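Local coordinates for protein D-aminoacid aminotransferase-like PLP-dependent enzyme (Haemophilus somnus, PDB 3CEB) that is probably a pyridoxal-phosphate-dependent 4-amino-4-deoxychorismate lyase of the class IV aminotransferase family, with its cofactor covalently bound, at residues A[43-46]-A[47-50]. Sequence-based numbering, arbitrary orientation.
Sequences PFDL and AKII
D45 caps the helix that starts right after it: its OD1 accepts from K48 N at 3.2 Å, the classic N-cap bond to the third residue along. The N-H arrives from above the carboxylate plane, 68° out of it. What brings the carboxylate over the first turn is a CG turned anti to the backbone N (chi1 178°). D45 OD2 lies against the aliphatic stem of K48, 3.2 Å from its CG and close to CE as well. The two side chains cross at about a right angle; the lysine runs extended past the carboxylate, and K48 NZ ends 4.4 Å from D45 OD2, too far for a salt bridge though the opposite charges probably still attract. Negative charge at this helix end should also suit the helix dipole.

D45 O takes I49 N at 3.1 Å, while L46 O receives I50 N and closes the next turn. One residue earlier, F44 rests its CB on I49 CD1 at 3.8 Å; CG1 of I49, beside its own backbone N (chi1 -71°), carries that methyl back toward the loop.

The Q25 side-chain amide hydrogen-bonds on both sides of D45 in sequence, NE2 to F44 O and OE1 to L46 N, and L46 also touches Y28. I49 and the F44 ring, edge-to-face, meet Y75, and I50 meets L77, setting helix 46-51 between helix 21-35 and strand 75-82, an outermost strand of the antiparallel sheet.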
ATOM      1  N   PRO A  43      12.838  14.885  -9.224  1.00 38.03           N
ATOM      2  CA  PRO A  43      11.553  14.450  -8.696  1.00 36.95           C
ATOM      3  C   PRO A  43      10.661  15.542  -8.098  1.00 36.09           C
ATOM      4  O   PRO A  43      11.130  16.511  -7.558  1.00 35.24           O
ATOM      5  CB  PRO A  43      11.938  13.442  -7.609  1.00 37.66           C
ATOM      6  CG  PRO A  43      13.415  13.473  -7.492  1.00 37.13           C
ATOM      7  CD  PRO A  43      13.963  14.083  -8.739  1.00 38.42           C
ATOM      8  N   PHE A  44       9.352  15.371  -8.219  1.00 34.76           N
ATOM      9  CA  PHE A  44       8.424  16.289  -7.584  1.00 33.62           C
ATOM     10  C   PHE A  44       8.537  16.219  -6.079  1.00 33.37           C
ATOM     11  O   PHE A  44       8.966  15.214  -5.501  1.00 33.50           O
ATOM     12  CB  PHE A  44       6.993  15.934  -8.027  1.00 34.29           C
ATOM     13  CG  PHE A  44       6.735  16.265  -9.479  1.00 31.89           C
ATOM     14  CD1 PHE A  44       6.684  17.574  -9.882  1.00 28.28           C
ATOM     15  CD2 PHE A  44       6.655  15.281 -10.417  1.00 30.86           C
ATOM     16  CE1 PHE A  44       6.515  17.890 -11.200  1.00 31.51           C
ATOM     17  CE2 PHE A  44       6.485  15.599 -11.764  1.00 32.97           C
ATOM     18  CZ  PHE A  44       6.417  16.890 -12.156  1.00 30.36           C
ATOM     19  N   ASP A  45       8.186  17.303  -5.421  1.00 33.06           N
ATOM     20  CA  ASP A  45       8.152  17.297  -3.952  1.00 33.09           C
ATOM     21  C   ASP A  45       6.693  17.035  -3.576  1.00 33.69           C
ATOM     22  O   ASP A  45       5.838  17.918  -3.634  1.00 33.58           O
ATOM     23  CB  ASP A  45       8.687  18.620  -3.427  1.00 33.25           C
ATOM     24  CG  ASP A  45       8.645  18.738  -1.920  1.00 34.18           C
ATOM     25  OD1 ASP A  45       7.876  18.020  -1.223  1.00 33.86           O
ATOM     26  OD2 ASP A  45       9.386  19.613  -1.443  1.00 35.32           O
ATOM     27  N   LEU A  46       6.401  15.782  -3.258  1.00 34.18           N
ATOM     28  CA  LEU A  46       5.046  15.366  -2.952  1.00 34.17           C
ATOM     29  C   LEU A  46       4.433  16.164  -1.791  1.00 33.98           C
ATOM     30  O   LEU A  46       3.260  16.448  -1.793  1.00 35.13           O
ATOM     31  CB  LEU A  46       5.015  13.868  -2.618  1.00 34.19           C
ATOM     32  CG  LEU A  46       5.484  12.853  -3.677  1.00 34.24           C
ATOM     33  CD1 LEU A  46       5.129  11.398  -3.255  1.00 32.17           C
ATOM     34  CD2 LEU A  46       4.899  13.202  -5.050  1.00 30.39           C
ATOM     35  N   ALA A  47       5.215  16.523  -0.791  1.00 33.68           N
ATOM     36  CA  ALA A  47       4.660  17.290   0.328  1.00 33.09           C
ATOM     37  C   ALA A  47       4.173  18.629  -0.192  1.00 32.59           C
ATOM     38  O   ALA A  47       3.094  19.083   0.163  1.00 32.59           O
ATOM     39  CB  ALA A  47       5.693  17.494   1.446  1.00 32.16           C
ATOM     40  N   LYS A  48       4.962  19.262  -1.050  1.00 32.71           N
ATOM     41  CA  LYS A  48       4.585  20.584  -1.592  1.00 32.76           C
ATOM     42  C   LYS A  48       3.316  20.540  -2.464  1.00 32.09           C
ATOM     43  O   LYS A  48       2.514  21.453  -2.416  1.00 31.87           O
ATOM     44  CB  LYS A  48       5.697  21.201  -2.392  1.00 33.03           C
ATOM     45  CG  LYS A  48       6.894  21.602  -1.576  1.00 37.17           C
ATOM     46  CD  LYS A  48       7.804  22.625  -2.314  1.00 39.45           C
ATOM     47  CE  LYS A  48       9.128  22.856  -1.553  1.00 40.37           C
ATOM     48  NZ  LYS A  48       9.931  23.898  -2.230  1.00 40.36           N
ATOM     49  N   ILE A  49       3.150  19.463  -3.227  1.00 31.10           N
ATOM     50  CA  ILE A  49       2.006  19.300  -4.095  1.00 31.02           C
ATOM     51  C   ILE A  49       0.731  19.272  -3.275  1.00 31.26           C
ATOM     52  O   ILE A  49      -0.264  19.894  -3.606  1.00 31.59           O
ATOM     53  CB  ILE A  49       2.096  18.003  -4.935  1.00 30.50           C
ATOM     54  CG1 ILE A  49       3.183  18.166  -5.985  1.00 30.90           C
ATOM     55  CG2 ILE A  49       0.747  17.746  -5.673  1.00 30.32           C
ATOM     56  CD1 ILE A  49       3.525  16.885  -6.771  1.00 31.62           C
ATOM     57  N   ILE A  50       0.793  18.558  -2.170  1.00 31.61           N
ATOM     58  CA  ILE A  50      -0.369  18.380  -1.317  1.00 31.75           C
ATOM     59  C   ILE A  50      -0.667  19.668  -0.558  1.00 30.42           C
ATOM     60  O   ILE A  50      -1.774  20.194  -0.593  1.00 29.90           O
ATOM     61  CB  ILE A  50      -0.107  17.252  -0.288  1.00 32.45           C
ATOM     62  CG1 ILE A  50       0.045  15.915  -1.022  1.00 33.96           C
ATOM     63  CG2 ILE A  50      -1.210  17.181   0.766  1.00 30.88           C
ATOM     64  CD1 ILE A  50      -1.116  15.603  -1.883  1.00 35.11           C
TER